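Local coordinates for protein hydratase ChsH1 (PDB 4W78) that catalyses, as part of a complex with ChsH2, the hydration of a steroid enoyl-CoA thioester during degradation of the cholesterol side chain, at residues V47-A52 and P58-P63; V129-T134 and E138-N143. One frame throughout, in Å; residues are numbered along the deposited sequence.

Interaction 1: residues V47-A52 and P58-P63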
ATOM      1  N   VAL A  47      10.421  -6.804  14.058  1.00 17.42           N
ATOM      2  CA  VAL A  47      11.018  -5.473  13.954  1.00 20.04           C
ATOM      3  C   VAL A  47      12.271  -5.259  14.803  1.00 20.15           C
ATOM      4  O   VAL A  47      12.898  -4.207  14.701  1.00 22.77           O
ATOM      5  CB  VAL A  47       9.996  -4.368  14.327  1.00 17.48           C
ATOM      6  CG1 VAL A  47       8.832  -4.347  13.324  1.00 17.81           C
ATOM      7  CG2 VAL A  47       9.466  -4.587  15.735  1.00 21.49           C
ATOM      8  N   ASP A  48      12.626  -6.229  15.642  1.00 18.38           N
ATOM      9  CA  ASP A  48      13.725  -6.067  16.612  1.00 21.55           C
ATOM     10  C   ASP A  48      14.569  -7.339  16.622  1.00 20.88           C
ATOM     11  O   ASP A  48      14.092  -8.395  17.041  1.00 20.88           O
ATOM     12  CB  ASP A  48      13.140  -5.746  18.009  1.00 21.99           C
ATOM     13  CG  ASP A  48      14.182  -5.769  19.151  1.00 29.90           C
ATOM     14  OD1 ASP A  48      15.399  -5.932  18.930  1.00 33.90           O
ATOM     15  OD2 ASP A  48      13.755  -5.606  20.309  1.00 37.36           O
ATOM     16  N   ASP A  49      15.812  -7.230  16.147  1.00 22.75           N
ATOM     17  CA  ASP A  49      16.744  -8.362  16.086  1.00 23.56           C
ATOM     18  C   ASP A  49      16.944  -9.022  17.452  1.00 23.07           C
ATOM     19  O   ASP A  49      16.937 -10.240  17.552  1.00 22.17           O
ATOM     20  CB  ASP A  49      18.119  -7.935  15.542  1.00 27.78           C
ATOM     21  CG  ASP A  49      18.166  -7.835  14.016  1.00 31.67           C
ATOM     22  OD1 ASP A  49      17.393  -8.522  13.317  1.00 31.11           O
ATOM     23  OD2 ASP A  49      19.011  -7.067  13.507  1.00 40.19           O
ATOM     24  N   ALA A  50      17.137  -8.216  18.493  1.00 23.09           N
ATOM     25  CA  ALA A  50      17.355  -8.766  19.829  1.00 24.65           C
ATOM     26  C   ALA A  50      16.149  -9.572  20.306  1.00 24.78           C
ATOM     27  O   ALA A  50      16.306 -10.654  20.866  1.00 26.58           O
ATOM     28  CB  ALA A  50      17.695  -7.665  20.822  1.00 27.06           C
ATOM     29  N   ALA A  51      14.952  -9.044  20.081  1.00 22.33           N
ATOM     30  CA  ALA A  51      13.733  -9.760  20.456  1.00 22.96           C
ATOM     31  C   ALA A  51      13.575 -11.051  19.658  1.00 21.26           C
ATOM     32  O   ALA A  51      13.172 -12.079  20.202  1.00 22.84           O
ATOM     33  CB  ALA A  51      12.506  -8.863  20.292  1.00 21.45           C
ATOM     34  N   ALA A  52      13.883 -10.994  18.365  1.00 19.86           N
ATOM     35  CA  ALA A  52      13.797 -12.172  17.513  1.00 19.72           C
ATOM     36  C   ALA A  52      14.767 -13.250  17.985  1.00 22.21           C
ATOM     37  O   ALA A  52      14.425 -14.433  18.030  1.00 20.77           O
ATOM     38  CB  ALA A  52      14.074 -11.802  16.061  1.00 20.18           C
ATOM     39  N   PRO A  58      17.258 -16.455  13.992  1.00 23.58           N
ATOM     40  CA  PRO A  58      18.621 -15.981  13.699  1.00 27.81           C
ATOM     41  C   PRO A  58      18.707 -14.460  13.637  1.00 28.20           C
ATOM     42  O   PRO A  58      19.806 -13.901  13.654  1.00 33.32           O
ATOM     43  CB  PRO A  58      18.911 -16.575  12.314  1.00 30.24           C
ATOM     44  CG  PRO A  58      17.924 -17.680  12.149  1.00 28.67           C
ATOM     45  CD  PRO A  58      16.702 -17.230  12.872  1.00 24.26           C
ATOM     46  N   GLY A  59      17.551 -13.813  13.576  1.00 26.23           N
ATOM     47  CA  GLY A  59      17.444 -12.365  13.481  1.00 24.80           C
ATOM     48  C   GLY A  59      15.983 -12.078  13.226  1.00 21.05           C
ATOM     49  O   GLY A  59      15.160 -12.984  13.372  1.00 20.58           O
ATOM     50  N   ILE A  60      15.653 -10.840  12.856  1.00 17.24           N
ATOM     51  CA  ILE A  60      14.270 -10.484  12.545  1.00 15.68           C
ATOM     52  C   ILE A  60      13.694 -11.491  11.559  1.00 18.76           C
ATOM     53  O   ILE A  60      14.372 -11.899  10.620  1.00 18.13           O
ATOM     54  CB  ILE A  60      14.175  -9.063  11.936  1.00 16.82           C
ATOM     55  CG1 ILE A  60      14.327  -8.008  13.038  1.00 19.39           C
ATOM     56  CG2 ILE A  60      12.846  -8.865  11.203  1.00 17.66           C
ATOM     57  CD1 ILE A  60      14.575  -6.599  12.508  1.00 21.16           C
ATOM     58  N   VAL A  61      12.455 -11.918  11.793  1.00 16.02           N
ATOM     59  CA  VAL A  61      11.793 -12.824  10.870  1.00 15.95           C
ATOM     60  C   VAL A  61      10.538 -12.174  10.295  1.00 14.29           C
ATOM     61  O   VAL A  61       9.981 -11.240  10.879  1.00 14.74           O
ATOM     62  CB  VAL A  61      11.418 -14.164  11.549  1.00 17.41           C
ATOM     63  CG1 VAL A  61      12.654 -15.025  11.756  1.00 17.98           C
ATOM     64  CG2 VAL A  61      10.701 -13.919  12.879  1.00 17.98           C
ATOM     65  N   ALA A  62      10.102 -12.654   9.133  1.00 13.58           N
ATOM     66  CA  ALA A  62       8.846 -12.198   8.560  1.00 12.92           C
ATOM     67  C   ALA A  62       7.656 -12.853   9.265  1.00 10.51           C
ATOM     68  O   ALA A  62       7.721 -14.011   9.647  1.00 13.72           O
ATOM     69  CB  ALA A  62       8.809 -12.534   7.059  1.00 14.54           C
ATOM     70  N   PRO A  63       6.544 -12.125   9.398  1.00 10.42           N
ATOM     71  CA  PRO A  63       5.323 -12.788   9.881  1.00 11.79           C
ATOM     72  C   PRO A  63       4.944 -13.942   8.952  1.00 10.43           C
ATOM     73  O   PRO A  63       4.940 -13.767   7.739  1.00 11.10           O
ATOM     74  CB  PRO A  63       4.260 -11.684   9.800  1.00 11.46           C
ATOM     75  CG  PRO A  63       5.026 -10.392   9.770  1.00 12.07           C
ATOM     76  CD  PRO A  63       6.348 -10.691   9.117  1.00 11.75           C
TER
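The first turn of the short helix 49-54 is tied to the loop that follows it by Asp49 and Ala52 on the helix and by Gly59 and Ile60 on the loop. The helix follows, a few residues on, an Asn-Pro-Ile sequence ending at Ile45 that resembles part of the signature of MaoC-type hydratases, although a tyrosine comes next, where that signature has its histidine. One hydrogen bond joins the two segments: Ile60 N donates to Asp49 OD1 at 2.9 Å, meeting the oxygen nearly along its C-O axis with an N-H...O angle of 157°. With CG placed opposite the carbonyl carbon (chi1 -81°), the Asp49 carboxylate leans across to the loop. The same OD1 lies only 3.1 Å from Ile60 CG1, so the bond is made beside a closely fitted aliphatic branch. The Ile60 side chain runs at about a right angle to that of Asp49, and its CD1 reaches to 3.5 Å from Val47 C. Three residues on from Asp49, Ala52 points its methyl at the loop, where CB presses on Gly59 O at 3.1 Å. Asp48 serves as N-cap, its OD1 accepting weakly from the amides of Ala50 and Ala51. Asp48 and Asp49 both stand at the helix start, where negative charge would be expected to interact favourably with the helix dipole. Backbone bonds of Val61 with Ile45 and of Ala62 with Leu113 anchor the loop further, while helix 29-39 meets Val47, Ile60, Ala62 and Pro63; Pro63 also packs on Gln60 of the ChsH2 chain.

Interaction 2: residues V129-T134 and E138-N143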
ATOM      1  N   VAL A 129     -15.163 -30.221  -7.885  1.00 19.60           N
ATOM      2  CA  VAL A 129     -16.332 -30.982  -7.453  1.00 23.32           C
ATOM      3  C   VAL A 129     -17.602 -30.232  -7.799  1.00 23.01           C
ATOM      4  O   VAL A 129     -17.712 -29.041  -7.539  1.00 22.60           O
ATOM      5  CB  VAL A 129     -16.300 -31.221  -5.928  1.00 26.47           C
ATOM      6  CG1 VAL A 129     -17.578 -31.918  -5.466  1.00 31.04           C
ATOM      7  CG2 VAL A 129     -15.080 -32.035  -5.542  1.00 29.90           C
ATOM      8  N   GLY A 130     -18.570 -30.939  -8.377  1.00 24.83           N
ATOM      9  CA  GLY A 130     -19.811 -30.314  -8.790  1.00 26.34           C
ATOM     10  C   GLY A 130     -20.541 -31.082  -9.878  1.00 30.41           C
ATOM     11  O   GLY A 130     -20.067 -32.119 -10.348  1.00 32.11           O
ATOM     12  N   PRO A 131     -21.702 -30.567 -10.300  1.00 31.19           N
ATOM     13  CA  PRO A 131     -22.314 -29.348  -9.756  1.00 31.70           C
ATOM     14  C   PRO A 131     -22.989 -29.580  -8.399  1.00 33.99           C
ATOM     15  O   PRO A 131     -23.576 -30.640  -8.165  1.00 39.69           O
ATOM     16  CB  PRO A 131     -23.358 -28.989 -10.817  1.00 32.28           C
ATOM     17  CG  PRO A 131     -23.718 -30.296 -11.436  1.00 34.18           C
ATOM     18  CD  PRO A 131     -22.467 -31.119 -11.430  1.00 32.33           C
ATOM     19  N   LYS A 132     -22.891 -28.592  -7.516  1.00 32.34           N
ATOM     20  CA  LYS A 132     -23.526 -28.661  -6.205  1.00 35.45           C
ATOM     21  C   LYS A 132     -24.551 -27.551  -6.066  1.00 37.68           C
ATOM     22  O   LYS A 132     -24.358 -26.449  -6.582  1.00 37.57           O
ATOM     23  CB  LYS A 132     -22.489 -28.483  -5.097  1.00 33.92           C
ATOM     24  CG  LYS A 132     -21.418 -29.556  -5.038  1.00 35.47           C
ATOM     25  CD  LYS A 132     -22.011 -30.895  -4.643  1.00 38.04           C
ATOM     26  CE  LYS A 132     -20.920 -31.921  -4.389  1.00 37.83           C
ATOM     27  NZ  LYS A 132     -21.482 -33.281  -4.143  1.00 40.60           N
ATOM     28  N   GLN A 133     -25.634 -27.840  -5.351  1.00 37.91           N
ATOM     29  CA  GLN A 133     -26.556 -26.797  -4.940  1.00 38.84           C
ATOM     30  C   GLN A 133     -25.966 -26.128  -3.710  1.00 41.85           C
ATOM     31  O   GLN A 133     -25.633 -26.795  -2.730  1.00 45.65           O
ATOM     32  CB  GLN A 133     -27.936 -27.379  -4.632  1.00 41.07           C
ATOM     33  CG  GLN A 133     -28.537 -28.166  -5.786  1.00 43.19           C
ATOM     34  CD  GLN A 133     -28.654 -27.349  -7.061  1.00 46.27           C
ATOM     35  OE1 GLN A 133     -29.062 -26.186  -7.036  1.00 49.08           O
ATOM     36  NE2 GLN A 133     -28.292 -27.956  -8.186  1.00 45.44           N
ATOM     37  N   THR A 134     -25.797 -24.812  -3.776  1.00 38.22           N
ATOM     38  CA  THR A 134     -25.253 -24.061  -2.654  1.00 36.85           C
ATOM     39  C   THR A 134     -26.180 -22.899  -2.340  1.00 38.45           C
ATOM     40  O   THR A 134     -27.087 -22.600  -3.116  1.00 40.46           O
ATOM     41  CB  THR A 134     -23.841 -23.518  -2.960  1.00 37.03           C
ATOM     42  OG1 THR A 134     -23.941 -22.252  -3.625  1.00 38.12           O
ATOM     43  CG2 THR A 134     -23.063 -24.496  -3.837  1.00 35.14           C
ATOM     44  N   GLU A 138     -26.289 -22.783  -7.935  1.00 35.01           N
ATOM     45  CA  GLU A 138     -25.585 -23.960  -8.426  1.00 33.16           C
ATOM     46  C   GLU A 138     -24.132 -23.590  -8.712  1.00 30.36           C
ATOM     47  O   GLU A 138     -23.852 -22.540  -9.294  1.00 28.93           O
ATOM     48  CB  GLU A 138     -26.250 -24.522  -9.684  1.00 36.73           C
ATOM     49  CG  GLU A 138     -25.677 -25.865 -10.134  1.00 36.08           C
ATOM     50  CD  GLU A 138     -26.327 -26.404 -11.400  1.00 41.39           C
ATOM     51  OE1 GLU A 138     -26.129 -25.804 -12.482  1.00 44.71           O
ATOM     52  OE2 GLU A 138     -27.030 -27.435 -11.316  1.00 44.76           O
ATOM     53  N   GLY A 139     -23.207 -24.441  -8.287  1.00 27.41           N
ATOM     54  CA  GLY A 139     -21.804 -24.137  -8.481  1.00 25.29           C
ATOM     55  C   GLY A 139     -20.861 -25.322  -8.439  1.00 25.21           C
ATOM     56  O   GLY A 139     -21.258 -26.459  -8.178  1.00 25.79           O
ATOM     57  N   TRP A 140     -19.594 -25.037  -8.705  1.00 22.15           N
ATOM     58  CA  TRP A 140     -18.533 -26.033  -8.628  1.00 21.39           C
ATOM     59  C   TRP A 140     -17.468 -25.541  -7.678  1.00 19.61           C
ATOM     60  O   TRP A 140     -17.114 -24.366  -7.701  1.00 19.17           O
ATOM     61  CB  TRP A 140     -17.885 -26.215  -9.996  1.00 20.32           C
ATOM     62  CG  TRP A 140     -18.721 -26.965 -10.973  1.00 22.77           C
ATOM     63  CD1 TRP A 140     -19.867 -26.534 -11.577  1.00 24.71           C
ATOM     64  CD2 TRP A 140     -18.458 -28.270 -11.490  1.00 23.89           C
ATOM     65  NE1 TRP A 140     -20.340 -27.496 -12.434  1.00 28.12           N
ATOM     66  CE2 TRP A 140     -19.492 -28.573 -12.400  1.00 28.40           C
ATOM     67  CE3 TRP A 140     -17.445 -29.212 -11.276  1.00 26.06           C
ATOM     68  CZ2 TRP A 140     -19.548 -29.782 -13.089  1.00 30.15           C
ATOM     69  CZ3 TRP A 140     -17.503 -30.416 -11.964  1.00 27.68           C
ATOM     70  CH2 TRP A 140     -18.550 -30.689 -12.857  1.00 29.01           C
ATOM     71  N   PHE A 141     -16.954 -26.429  -6.834  1.00 19.21           N
ATOM     72  CA  PHE A 141     -15.849 -26.055  -5.961  1.00 18.06           C
ATOM     73  C   PHE A 141     -14.532 -26.431  -6.610  1.00 17.83           C
ATOM     74  O   PHE A 141     -14.408 -27.514  -7.182  1.00 19.47           O
ATOM     75  CB  PHE A 141     -15.966 -26.742  -4.596  1.00 18.61           C
ATOM     76  CG  PHE A 141     -17.139 -26.266  -3.767  1.00 20.64           C
ATOM     77  CD1 PHE A 141     -17.008 -25.162  -2.952  1.00 21.92           C
ATOM     78  CD2 PHE A 141     -18.352 -26.932  -3.803  1.00 25.25           C
ATOM     79  CE1 PHE A 141     -18.070 -24.721  -2.178  1.00 24.50           C
ATOM     80  CE2 PHE A 141     -19.423 -26.495  -3.036  1.00 28.94           C
ATOM     81  CZ  PHE A 141     -19.275 -25.388  -2.224  1.00 27.14           C
ATOM     82  N   ILE A 142     -13.563 -25.528  -6.512  1.00 16.99           N
ATOM     83  CA  ILE A 142     -12.244 -25.726  -7.118  1.00 16.68           C
ATOM     84  C   ILE A 142     -11.177 -25.546  -6.046  1.00 16.15           C
ATOM     85  O   ILE A 142     -11.094 -24.491  -5.410  1.00 16.29           O
ATOM     86  CB  ILE A 142     -11.999 -24.706  -8.230  1.00 16.96           C
ATOM     87  CG1 ILE A 142     -12.987 -24.937  -9.372  1.00 19.92           C
ATOM     88  CG2 ILE A 142     -10.566 -24.816  -8.751  1.00 18.08           C
ATOM     89  CD1 ILE A 142     -13.708 -23.687  -9.789  1.00 22.44           C
ATOM     90  N   ASN A 143     -10.383 -26.592  -5.828  1.00 15.05           N
ATOM     91  CA  ASN A 143      -9.250 -26.552  -4.910  1.00 13.70           C
ATOM     92  C   ASN A 143      -7.928 -26.394  -5.629  1.00 12.51           C
ATOM     93  O   ASN A 143      -7.746 -26.911  -6.748  1.00 14.83           O
ATOM     94  CB  ASN A 143      -9.196 -27.839  -4.093  1.00 15.46           C
ATOM     95  CG  ASN A 143     -10.385 -27.984  -3.166  1.00 22.58           C
ATOM     96  OD1 ASN A 143     -10.335 -27.566  -2.014  1.00 27.24           O
ATOM     97  ND2 ASN A 143     -11.463 -28.554  -3.676  1.00 26.50           N
TER
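Val129 and Phe141 form a hydrogen-bonded antiparallel pair, with Val129 N to Phe141 O at 2.9 Å and Phe141 N to Val129 O at 2.8 Å. A second such pair couples Lys132 and Gly139, whose shorter bond, Lys132 N to Gly139 O, spans 2.8 Å. Between the pairs the register slips by one residue, a beta bulge in the hairpin of strands 119-134 and 139-150 that holds Gly130 and the cis peptide before Pro131. CH-pi contacts fill this irregularity. Trp140 CG stands opposite its carbonyl carbon (chi1 -74°), which lays the ring against both residues: Gly130 CA sits over the six-membered ring, 3.7 Å from its centroid, and Pro131 CA over the five-membered ring at 4.0 Å; Pro131 CD adds an apolar touch to Trp140 CZ2. Apolar packing on the face shared by Val129, Lys132 and Phe141 brings Lys132 CG to the edge of the Phe141 ring, which Arg161 meets by cation-pi. Polar side chains contribute little: Gln133 NE2 reaches Glu138 OE2 in a weak bond, whereas Glu138 OE1 is engaged by Tyr97 OH. The strand pairing is therefore carried by backbone bonds, and the indole face lies against the Gly130-Pro131 peptide where the ladder is interrupted, so the bulge packs on an aromatic surface.

Overall arrangement
Interaction 1 and interaction 2 lie on opposite sides of the chain's centre, 43 Å apart between centres and about 22 Å between nearest atoms, so they do not touch. Interaction 2 forms the turn end of a hairpin in the antiparallel sheet, consistent with the hot-dog type of fold; interaction 1 belongs to the helix-and-loop region between strand 21-22 and strand 99-109. They also differ in what holds them: a side-chain-to-backbone hydrogen bond and close aliphatic contacts between 47-52 and 58-63, backbone pairing and aromatic packing between 129-134 and 138-143. Interaction 1 lies next to the hydratase-signature-like sequence and reaches the ChsH2 chain through Pro63, whereas no other protein chain touches interaction 2.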